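Local coordinates for BIFUNCTIONAL PROTEIN Proline utilization A (PutA) (Corynebacterium freiburgense, PDB 5UX5), which probably oxidises proline to glutamate in two steps, with an FAD-dependent proline dehydrogenase and an NAD-dependent aldehyde dehydrogenase joined in one chain that channels the intermediate, at residues I262-Y267 with Q273-L278; I229-E234 with H240-L245; W682-N687 with I1028-A1033. All blocks are in the same frame, centred on the assembly; numbering follows the deposited sequence.

Interaction 1 of 3, residues I262-Y267 with Q273-L278; sequences IVLQAY and QALQQL. With FAD (flavin-adenine dinucleotide), chain E.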
# COMPACT_ATOMS: atom_id res chain seq x y z
N ILE A 262 -13.08 15.76 23.60
CA ILE A 262 -12.26 15.28 22.49
C ILE A 262 -10.87 15.03 23.04
O ILE A 262 -10.43 15.70 23.98
CB ILE A 262 -12.24 16.30 21.32
CG1 ILE A 262 -11.39 15.77 20.16
CG2 ILE A 262 -11.67 17.62 21.77
CD1 ILE A 262 -11.43 16.68 18.97
N VAL A 263 -10.16 14.07 22.42
CA VAL A 263 -8.82 13.64 22.83
C VAL A 263 -7.77 14.37 22.00
O VAL A 263 -7.94 14.55 20.79
CB VAL A 263 -8.66 12.11 22.67
CG1 VAL A 263 -7.22 11.72 22.81
CG2 VAL A 263 -9.46 11.37 23.70
N LEU A 264 -6.69 14.80 22.64
CA LEU A 264 -5.47 15.17 21.92
C LEU A 264 -4.34 14.26 22.37
O LEU A 264 -4.17 13.99 23.57
CB LEU A 264 -5.09 16.63 22.13
CG LEU A 264 -6.03 17.61 21.43
CD1 LEU A 264 -5.58 19.09 21.59
CD2 LEU A 264 -6.18 17.21 19.97
N GLN A 265 -3.58 13.75 21.40
CA GLN A 265 -2.42 12.91 21.68
C GLN A 265 -1.18 13.81 21.74
O GLN A 265 -0.77 14.36 20.71
CB GLN A 265 -2.25 11.83 20.62
CG GLN A 265 -3.54 11.29 20.10
CD GLN A 265 -3.37 10.30 18.97
OE1 GLN A 265 -3.33 10.69 17.79
NE2 GLN A 265 -3.37 9.02 19.30
N ALA A 266 -0.58 13.93 22.93
CA ALA A 266 0.59 14.78 23.10
C ALA A 266 1.81 14.31 22.32
O ALA A 266 2.72 15.12 22.11
CB ALA A 266 0.99 14.86 24.58
N TYR A 267 1.88 13.05 21.86
CA TYR A 267 3.07 12.70 21.09
C TYR A 267 3.03 13.28 19.68
O TYR A 267 4.01 13.17 18.94
CB TYR A 267 3.32 11.18 21.07
CG TYR A 267 2.37 10.27 20.29
CD1 TYR A 267 1.38 10.77 19.45
CD2 TYR A 267 2.47 8.88 20.41
CE1 TYR A 267 0.54 9.94 18.73
CE2 TYR A 267 1.62 8.03 19.70
CZ TYR A 267 0.66 8.57 18.87
OH TYR A 267 -0.19 7.74 18.15
N GLN A 273 -0.65 22.88 18.47
CA GLN A 273 -1.42 23.83 17.68
C GLN A 273 -2.91 23.51 17.74
O GLN A 273 -3.74 24.42 17.81
CB GLN A 273 -0.90 23.85 16.25
CG GLN A 273 0.51 24.34 16.19
CD GLN A 273 1.18 24.09 14.86
OE1 GLN A 273 0.75 23.24 14.07
NE2 GLN A 273 2.21 24.88 14.58
N ALA A 274 -3.27 22.23 17.71
CA ALA A 274 -4.66 21.84 17.85
C ALA A 274 -5.25 22.35 19.16
O ALA A 274 -6.40 22.79 19.21
CB ALA A 274 -4.80 20.32 17.74
N LEU A 275 -4.47 22.27 20.24
CA LEU A 275 -4.96 22.73 21.53
C LEU A 275 -5.23 24.22 21.52
O LEU A 275 -6.27 24.67 21.99
CB LEU A 275 -3.94 22.39 22.63
CG LEU A 275 -4.28 22.90 24.03
CD1 LEU A 275 -5.56 22.24 24.49
CD2 LEU A 275 -3.15 22.68 25.04
N GLN A 276 -4.32 25.01 20.93
CA GLN A 276 -4.54 26.45 20.88
C GLN A 276 -5.79 26.78 20.08
O GLN A 276 -6.59 27.65 20.47
CB GLN A 276 -3.32 27.15 20.29
CG GLN A 276 -2.12 27.09 21.19
CD GLN A 276 -0.93 27.80 20.60
OE1 GLN A 276 -0.60 28.91 20.99
NE2 GLN A 276 -0.27 27.17 19.64
N GLN A 277 -6.00 26.08 18.97
CA GLN A 277 -7.19 26.37 18.19
C GLN A 277 -8.44 25.97 18.94
O GLN A 277 -9.45 26.70 18.92
CB GLN A 277 -7.10 25.67 16.84
CG GLN A 277 -8.11 26.13 15.82
CD GLN A 277 -9.47 25.50 16.11
OE1 GLN A 277 -9.54 24.45 16.75
NE2 GLN A 277 -10.55 26.10 15.60
N LEU A 278 -8.41 24.82 19.62
CA LEU A 278 -9.56 24.42 20.42
C LEU A 278 -9.80 25.35 21.60
O LEU A 278 -10.96 25.63 21.94
CB LEU A 278 -9.38 22.97 20.89
CG LEU A 278 -9.72 21.90 19.86
CD1 LEU A 278 -8.87 20.67 20.04
CD2 LEU A 278 -11.15 21.54 20.03
PA FAD E . 4.36 6.64 30.13
O1A FAD E . 5.37 5.45 30.31
O2A FAD E . 4.65 7.92 30.75
O5B FAD E . 4.06 7.10 28.76
C5B FAD E . 4.14 6.19 27.68
C4B FAD E . 3.87 6.94 26.39
O4B FAD E . 5.02 7.61 25.95
C3B FAD E . 3.47 6.05 25.26
O3B FAD E . 2.14 5.66 25.24
C2B FAD E . 3.83 6.87 24.07
O2B FAD E . 2.78 7.68 23.67
C1B FAD E . 5.04 7.62 24.54
N9A FAD E . 6.29 7.03 24.07
C8A FAD E . 6.96 5.95 24.63
N7A FAD E . 8.06 5.68 23.91
C5A FAD E . 8.20 6.57 22.85
C6A FAD E . 9.14 6.76 21.82
N6A FAD E . 10.31 5.92 21.63
N1A FAD E . 8.94 7.76 20.94
C2A FAD E . 7.85 8.57 21.04
N3A FAD E . 6.91 8.41 22.03
C4A FAD E . 7.05 7.44 22.94
N1 FAD E . -4.39 6.74 23.69
C2 FAD E . -4.82 7.29 22.43
O2 FAD E . -3.93 7.33 21.39
N3 FAD E . -6.15 7.70 22.27
C4 FAD E . -7.07 7.64 23.32
O4 FAD E . -8.37 8.07 23.15
C4X FAD E . -6.59 7.23 24.68
N5 FAD E . -7.40 7.31 25.81
C5X FAD E . -6.90 6.96 27.08
C6 FAD E . -7.72 7.03 28.22
C7 FAD E . -7.19 6.67 29.46
C7M FAD E . -8.04 6.73 30.70
C8 FAD E . -5.89 6.26 29.58
C8M FAD E . -5.33 5.88 30.92
C9 FAD E . -5.08 6.19 28.46
C9A FAD E . -5.59 6.53 27.22
N10 FAD E . -4.72 6.46 26.09
C10 FAD E . -5.21 6.80 24.81
C1' FAD E . -3.34 5.96 26.25
C2' FAD E . -2.25 6.99 26.36
O2' FAD E . -2.12 7.64 25.15
C3' FAD E . -0.96 6.25 26.79
O3' FAD E . -0.62 5.38 25.78
C4' FAD E . -0.99 5.45 28.09
O4' FAD E . -1.92 5.91 29.00
C5' FAD E . 0.41 5.27 28.74
O5' FAD E . 1.20 6.45 28.84
P FAD E . 1.61 7.15 30.24
O1P FAD E . 1.37 8.70 30.39
O2P FAD E . 0.87 6.17 31.22
O3P FAD E . 3.01 6.49 30.73

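Interaction 2 of 3, residues I229-E234 with H240-L245; sequences INLDME and HVTIRL. With FAD (flavin-adenine dinucleotide), chain E.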
# COMPACT_ATOMS: atom_id res chain seq x y z
N ILE A 229 -20.11 12.67 26.15
CA ILE A 229 -19.65 11.97 24.95
C ILE A 229 -18.25 12.46 24.62
O ILE A 229 -18.02 13.67 24.47
CB ILE A 229 -20.60 12.19 23.76
CG1 ILE A 229 -21.97 11.58 24.05
CG2 ILE A 229 -20.00 11.65 22.47
CD1 ILE A 229 -23.05 12.11 23.18
N ASN A 230 -17.32 11.52 24.49
CA ASN A 230 -15.95 11.84 24.12
C ASN A 230 -15.62 11.23 22.77
O ASN A 230 -15.97 10.08 22.48
CB ASN A 230 -14.94 11.37 25.16
CG ASN A 230 -13.55 11.82 24.82
OD1 ASN A 230 -13.14 12.93 25.17
ND2 ASN A 230 -12.84 10.99 24.11
N LEU A 231 -15.00 12.03 21.91
CA LEU A 231 -14.52 11.57 20.62
C LEU A 231 -13.07 11.15 20.79
O LEU A 231 -12.20 11.98 21.07
CB LEU A 231 -14.69 12.65 19.55
CG LEU A 231 -16.08 13.05 19.07
CD1 LEU A 231 -16.05 14.17 18.07
CD2 LEU A 231 -16.79 11.86 18.47
N ASP A 232 -12.81 9.85 20.61
CA ASP A 232 -11.45 9.34 20.73
C ASP A 232 -10.68 9.55 19.42
O ASP A 232 -11.26 9.82 18.36
CB ASP A 232 -11.45 7.84 21.07
CG ASP A 232 -11.97 7.55 22.46
OD1 ASP A 232 -12.03 8.48 23.28
OD2 ASP A 232 -12.31 6.38 22.73
N MET A 233 -9.36 9.45 19.52
CA MET A 233 -8.46 9.54 18.38
C MET A 233 -7.40 8.47 18.49
O MET A 233 -6.79 8.32 19.55
CB MET A 233 -7.80 10.91 18.28
CG MET A 233 -8.79 11.94 17.88
SD MET A 233 -8.00 13.33 17.15
CE MET A 233 -6.60 12.49 16.42
N GLU A 234 -7.20 7.73 17.41
CA GLU A 234 -6.13 6.74 17.35
C GLU A 234 -5.05 7.13 16.34
O GLU A 234 -3.89 7.30 16.72
CB GLU A 234 -6.73 5.36 17.03
N HIS A 240 -7.74 15.92 11.88
CA HIS A 240 -8.47 17.12 11.49
C HIS A 240 -9.97 16.85 11.31
O HIS A 240 -10.79 17.72 11.63
CB HIS A 240 -7.84 17.74 10.26
CG HIS A 240 -6.47 18.27 10.53
ND1 HIS A 240 -5.33 17.65 10.08
CD2 HIS A 240 -6.06 19.33 11.26
CE1 HIS A 240 -4.27 18.32 10.50
NE2 HIS A 240 -4.69 19.35 11.22
N VAL A 241 -10.35 15.67 10.81
CA VAL A 241 -11.77 15.39 10.62
C VAL A 241 -12.49 15.36 11.96
O VAL A 241 -13.65 15.77 12.06
CB VAL A 241 -11.97 14.08 9.85
CG1 VAL A 241 -11.45 12.94 10.67
CG2 VAL A 241 -13.46 13.85 9.59
N THR A 242 -11.82 14.83 12.99
CA THR A 242 -12.46 14.73 14.30
C THR A 242 -12.60 16.09 14.97
O THR A 242 -13.65 16.41 15.53
CB THR A 242 -11.70 13.77 15.21
OG1 THR A 242 -11.56 12.50 14.56
CG2 THR A 242 -12.46 13.58 16.50
N ILE A 243 -11.54 16.92 14.94
CA ILE A 243 -11.64 18.28 15.46
C ILE A 243 -12.73 19.04 14.73
O ILE A 243 -13.49 19.81 15.33
CB ILE A 243 -10.30 19.02 15.34
CG1 ILE A 243 -9.26 18.46 16.28
CG2 ILE A 243 -10.50 20.50 15.57
CD1 ILE A 243 -7.90 18.88 15.85
N ARG A 244 -12.79 18.85 13.40
CA ARG A 244 -13.81 19.54 12.63
C ARG A 244 -15.20 19.01 12.96
O ARG A 244 -16.17 19.77 13.06
CB ARG A 244 -13.53 19.39 11.14
CG ARG A 244 -14.50 20.12 10.31
CD ARG A 244 -14.08 20.08 8.89
NE ARG A 244 -15.20 20.43 8.03
CZ ARG A 244 -15.13 20.45 6.71
NH1 ARG A 244 -13.99 20.13 6.10
NH2 ARG A 244 -16.20 20.77 6.00
N LEU A 245 -15.31 17.70 13.13
CA LEU A 245 -16.58 17.12 13.56
C LEU A 245 -17.01 17.72 14.89
O LEU A 245 -18.13 18.20 15.03
CB LEU A 245 -16.43 15.60 13.64
CG LEU A 245 -17.32 14.83 14.58
CD1 LEU A 245 -18.75 14.90 14.07
CD2 LEU A 245 -16.80 13.40 14.68
PA FAD E . 4.36 6.64 30.13
O1A FAD E . 5.37 5.45 30.31
O2A FAD E . 4.65 7.92 30.75
O5B FAD E . 4.06 7.10 28.76
C5B FAD E . 4.14 6.19 27.68
C4B FAD E . 3.87 6.94 26.39
O4B FAD E . 5.02 7.61 25.95
C3B FAD E . 3.47 6.05 25.26
O3B FAD E . 2.14 5.66 25.24
C2B FAD E . 3.83 6.87 24.07
O2B FAD E . 2.78 7.68 23.67
C1B FAD E . 5.04 7.62 24.54
N9A FAD E . 6.29 7.03 24.07
C8A FAD E . 6.96 5.95 24.63
N7A FAD E . 8.06 5.68 23.91
C5A FAD E . 8.20 6.57 22.85
C6A FAD E . 9.14 6.76 21.82
N6A FAD E . 10.31 5.92 21.63
N1A FAD E . 8.94 7.76 20.94
C2A FAD E . 7.85 8.57 21.04
N3A FAD E . 6.91 8.41 22.03
C4A FAD E . 7.05 7.44 22.94
N1 FAD E . -4.39 6.74 23.69
C2 FAD E . -4.82 7.29 22.43
O2 FAD E . -3.93 7.33 21.39
N3 FAD E . -6.15 7.70 22.27
C4 FAD E . -7.07 7.64 23.32
O4 FAD E . -8.37 8.07 23.15
C4X FAD E . -6.59 7.23 24.68
N5 FAD E . -7.40 7.31 25.81
C5X FAD E . -6.90 6.96 27.08
C6 FAD E . -7.72 7.03 28.22
C7 FAD E . -7.19 6.67 29.46
C7M FAD E . -8.04 6.73 30.70
C8 FAD E . -5.89 6.26 29.58
C8M FAD E . -5.33 5.88 30.92
C9 FAD E . -5.08 6.19 28.46
C9A FAD E . -5.59 6.53 27.22
N10 FAD E . -4.72 6.46 26.09
C10 FAD E . -5.21 6.80 24.81
C1' FAD E . -3.34 5.96 26.25
C2' FAD E . -2.25 6.99 26.36
O2' FAD E . -2.12 7.64 25.15
C3' FAD E . -0.96 6.25 26.79
O3' FAD E . -0.62 5.38 25.78
C4' FAD E . -0.99 5.45 28.09
O4' FAD E . -1.92 5.91 29.00
C5' FAD E . 0.41 5.27 28.74
O5' FAD E . 1.20 6.45 28.84
P FAD E . 1.61 7.15 30.24
O1P FAD E . 1.37 8.70 30.39
O2P FAD E . 0.87 6.17 31.22
O3P FAD E . 3.01 6.49 30.73

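Interaction 3 of 3, residues W682-N687 with I1028-A1033; sequences WKPEMN and IYEWAA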
# COMPACT_ATOMS: atom_id res chain seq x y z
N TRP A 682 2.80 -10.73 -37.30
CA TRP A 682 3.22 -9.84 -38.38
C TRP A 682 4.73 -9.82 -38.60
O TRP A 682 5.18 -9.34 -39.65
CB TRP A 682 2.80 -8.40 -38.10
CG TRP A 682 1.35 -8.22 -37.97
CD1 TRP A 682 0.40 -8.97 -38.52
CD2 TRP A 682 0.69 -7.19 -37.21
NE1 TRP A 682 -0.84 -8.49 -38.18
CE2 TRP A 682 -0.69 -7.40 -37.38
CE3 TRP A 682 1.13 -6.13 -36.41
CZ2 TRP A 682 -1.65 -6.59 -36.77
CZ3 TRP A 682 0.19 -5.32 -35.81
CH2 TRP A 682 -1.20 -5.56 -35.99
N LYS A 683 5.51 -10.28 -37.63
CA LYS A 683 6.97 -10.30 -37.74
C LYS A 683 7.51 -11.27 -36.69
O LYS A 683 7.98 -10.84 -35.62
CB LYS A 683 7.55 -8.89 -37.57
CG LYS A 683 9.06 -8.77 -37.39
CD LYS A 683 9.48 -7.29 -37.30
CE LYS A 683 10.87 -7.12 -36.67
NZ LYS A 683 11.23 -5.68 -36.52
N PRO A 684 7.41 -12.59 -36.94
CA PRO A 684 7.64 -13.57 -35.85
C PRO A 684 9.03 -13.54 -35.24
O PRO A 684 9.20 -14.09 -34.14
CB PRO A 684 7.30 -14.92 -36.49
CG PRO A 684 6.47 -14.60 -37.70
CD PRO A 684 6.78 -13.19 -38.13
N GLU A 685 10.03 -12.94 -35.88
CA GLU A 685 11.35 -12.92 -35.25
C GLU A 685 11.53 -11.76 -34.28
O GLU A 685 12.60 -11.65 -33.67
CB GLU A 685 12.46 -12.88 -36.31
CG GLU A 685 12.54 -14.14 -37.16
CD GLU A 685 13.77 -14.20 -38.08
OE1 GLU A 685 14.87 -13.70 -37.73
OE2 GLU A 685 13.61 -14.73 -39.20
N MET A 686 10.50 -10.95 -34.06
CA MET A 686 10.66 -9.69 -33.34
C MET A 686 10.97 -9.92 -31.86
O MET A 686 10.49 -10.87 -31.23
CB MET A 686 9.39 -8.84 -33.49
CG MET A 686 8.20 -9.36 -32.69
SD MET A 686 6.76 -8.27 -32.40
CE MET A 686 6.37 -7.67 -34.03
N ASN A 687 11.77 -9.03 -31.33
CA ASN A 687 11.92 -8.89 -29.89
C ASN A 687 10.69 -8.20 -29.31
O ASN A 687 10.39 -7.05 -29.64
CB ASN A 687 13.16 -8.05 -29.61
CG ASN A 687 14.38 -8.72 -30.02
OD1 ASN A 687 14.60 -9.87 -29.68
ND2 ASN A 687 15.18 -8.04 -30.81
N ILE A 1028 9.23 -22.69 -36.24
CA ILE A 1028 9.33 -22.60 -34.79
C ILE A 1028 9.00 -21.19 -34.32
O ILE A 1028 8.28 -21.02 -33.33
CB ILE A 1028 10.71 -23.04 -34.30
CG1 ILE A 1028 10.91 -24.52 -34.60
CG2 ILE A 1028 10.85 -22.75 -32.81
CD1 ILE A 1028 12.33 -24.88 -34.74
N TYR A 1029 9.52 -20.17 -35.01
CA TYR A 1029 9.16 -18.79 -34.68
C TYR A 1029 7.65 -18.58 -34.80
O TYR A 1029 7.03 -17.97 -33.92
CB TYR A 1029 9.90 -17.81 -35.60
CG TYR A 1029 11.36 -17.54 -35.29
CD1 TYR A 1029 11.74 -16.86 -34.13
CD2 TYR A 1029 12.37 -17.94 -36.17
CE1 TYR A 1029 13.08 -16.58 -33.86
CE2 TYR A 1029 13.72 -17.68 -35.90
CZ TYR A 1029 14.06 -17.00 -34.74
OH TYR A 1029 15.38 -16.73 -34.46
N GLU A 1030 7.04 -19.07 -35.88
CA GLU A 1030 5.61 -18.87 -36.10
C GLU A 1030 4.78 -19.55 -35.04
O GLU A 1030 3.73 -19.04 -34.63
CB GLU A 1030 5.18 -19.39 -37.46
CG GLU A 1030 5.61 -18.53 -38.61
CD GLU A 1030 5.48 -19.25 -39.95
OE1 GLU A 1030 5.29 -20.49 -39.94
OE2 GLU A 1030 5.56 -18.58 -41.00
N TRP A 1031 5.22 -20.72 -34.60
CA TRP A 1031 4.47 -21.40 -33.56
C TRP A 1031 4.65 -20.70 -32.23
O TRP A 1031 3.68 -20.55 -31.48
CB TRP A 1031 4.89 -22.86 -33.46
CG TRP A 1031 4.43 -23.68 -34.61
CD1 TRP A 1031 3.86 -23.23 -35.77
CD2 TRP A 1031 4.48 -25.11 -34.72
NE1 TRP A 1031 3.56 -24.29 -36.59
CE2 TRP A 1031 3.93 -25.45 -35.97
CE3 TRP A 1031 4.94 -26.12 -33.88
CZ2 TRP A 1031 3.82 -26.78 -36.40
CZ3 TRP A 1031 4.83 -27.43 -34.29
CH2 TRP A 1031 4.28 -27.75 -35.55
N ALA A 1032 5.87 -20.24 -31.94
CA ALA A 1032 6.13 -19.50 -30.71
C ALA A 1032 5.27 -18.25 -30.62
O ALA A 1032 4.85 -17.86 -29.53
CB ALA A 1032 7.61 -19.13 -30.59
N ALA A 1033 5.03 -17.59 -31.76
CA ALA A 1033 4.21 -16.38 -31.76
C ALA A 1033 2.76 -16.69 -31.44
O ALA A 1033 2.08 -15.88 -30.81
CB ALA A 1033 4.30 -15.66 -33.09

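Interaction 1 of 3, residues I262-Y267 with Q273-L278
The flat amide of Gln265 meets the flavin on the side of strand 262-265 turned from the helix, which Leu264 touches: Gln265 NE2 donates to FAD O2 at 2.7 Å with a bent N-H...O angle of 142°. The same NE2 also bonds to the carbonyl of Glu234, and these two acceptors fix the rotation of the amide. The ring of Tyr267 comes obliquely to the adenosine ribose, its CD2 3.5 Å from FAD O2B, and Val263 lays a methyl, CG2, 3.5 Å from FAD O4. The side chains that meet between strand and helix are all aliphatic. Because CG of Leu264 stands anti to its carbonyl carbon (chi1 -71°), Leu264 CD1 comes against the helix backbone, 3.6 Å from Leu275 N, with Leu275 CB at 3.8 Å and Leu278 CD1 at 4.0 Å. Ala274 is small enough to let strand and helix approach, and Ile262 adds CG2 beside Leu278. Such a strand is characteristic of a beta-alpha barrel, oily toward its helix and functional toward the lumen. The aliphatic side chains pack the helix on the strand without directional bonds, whereas Gln265 would probably help stabilise negative charge at FAD O2 when the flavin is reduced.

Interaction 2 of 3, residues I229-E234 with H240-L245
Leu231, Thr242 and Met233 carry this contact between a barrel strand and the helix that follows it. Leu231 sends its branched end into the helix: CD1 lies 3.6 Å from Leu245 CD2, the two side chains meeting at a slant, and its CB rests 3.9 Å from Thr242 CG2. Thr242 suits its place because its two branches do different work. CG2, anti to the backbone N, faces the strand, whereas OG1 (chi1 -55°) turns back along its own helix and hydrogen-bonds to the carbonyl of Asp238, so that the buried hydroxyl is satisfied without a partner from the strand. Met233, just beyond Asp232, lays its sulfur alongside the threonine, SD to Thr242 CB 4.2 Å. The long, flexible methionine fills this place while its backbone serves the cofactor: Met233 O accepts FAD N3 at 2.9 Å in a nearly straight bond of 165°, matching the one ring N-H of the oxidised isoalloxazine. Asp232 points the other way, away from the helix; Asn230 ND2 gives its OD1 a weak hydrogen bond, and Arg296 forms a long, weak ion pair with it. Leu231 thus faces the helix, while Asn230 and Asp232 lie on the flavin side of the strand. Strand 228-232 lies between parallel strands 185-189 and 260-265; Tyr217 of helix 202-221 packs on Leu231, and from the other flank Ile243 of helix 239-251 touches Ile262 of the next strand.

Interaction 3 of 3, residues W682-N687 with I1028-A1033
Gripped by the backbone carbonyls of Val664 and His661, NZ of Lys683 ties down the start of a type I beta turn whose corner residues, Pro684 and Glu685, press on Tyr1029. The turn, closed by Met686 N to Lys683 O at 3.0 Å, joins helix 673-682 to strand 687-691 in the Rossmann-type, NAD-binding part of the aldehyde dehydrogenase, and Trp682, just ahead of the turn, touches NAD. Helix 1026-1035, which it meets, probably belongs to the C-terminal domain. The one directional feature across the contact is a CH-pi interaction: Glu685 CG sits over the centre of one face of the Tyr1029 ring, 3.8 Å from the centroid and only 5° off the normal. With CG beside the backbone N (chi1 -66°) and the chain extended beyond it, the glutamate crosses the ring at a slant and turns its carboxylate nearly parallel to it, the two planes 12° apart. A glutamate suits this solvent-facing border of the contact, offering methylenes to the aromatic face while its charge stays at the margin. The phenol end of Tyr1029 is held by its own side of the interface, OH bonding to Asp1041. Pro684 buries more surface than Glu685 and fits the turn's second position through its fixed phi. Its rigid ring gives the helix a compact apolar knuckle, with Pro684 CB 4.0 Å from Tyr1029 CB. Alongside, Pro684 CG lies 4.1 Å from Glu1030 CG.

In the fold
Interaction 2 comes first along the chain and interaction 1 follows at once, its strand 260-265 being next to strand 228-232 in the parallel barrel sheet. Their centres are 10 Å apart, and a probable backbone bond from Val263 N to Leu231 O joins them directly. Successive beta-alpha units of the proline dehydrogenase barrel therefore present neighbouring strands to one FAD while each packs its own helix outside. Interaction 3 lies far along the chain and beyond the chain's centre, its centre 66 Å from that of interaction 1 and 62 Å from that of interaction 2. It joins the aldehyde dehydrogenase part to what is probably the C-terminal domain; substrate channelling would have to link the two halves.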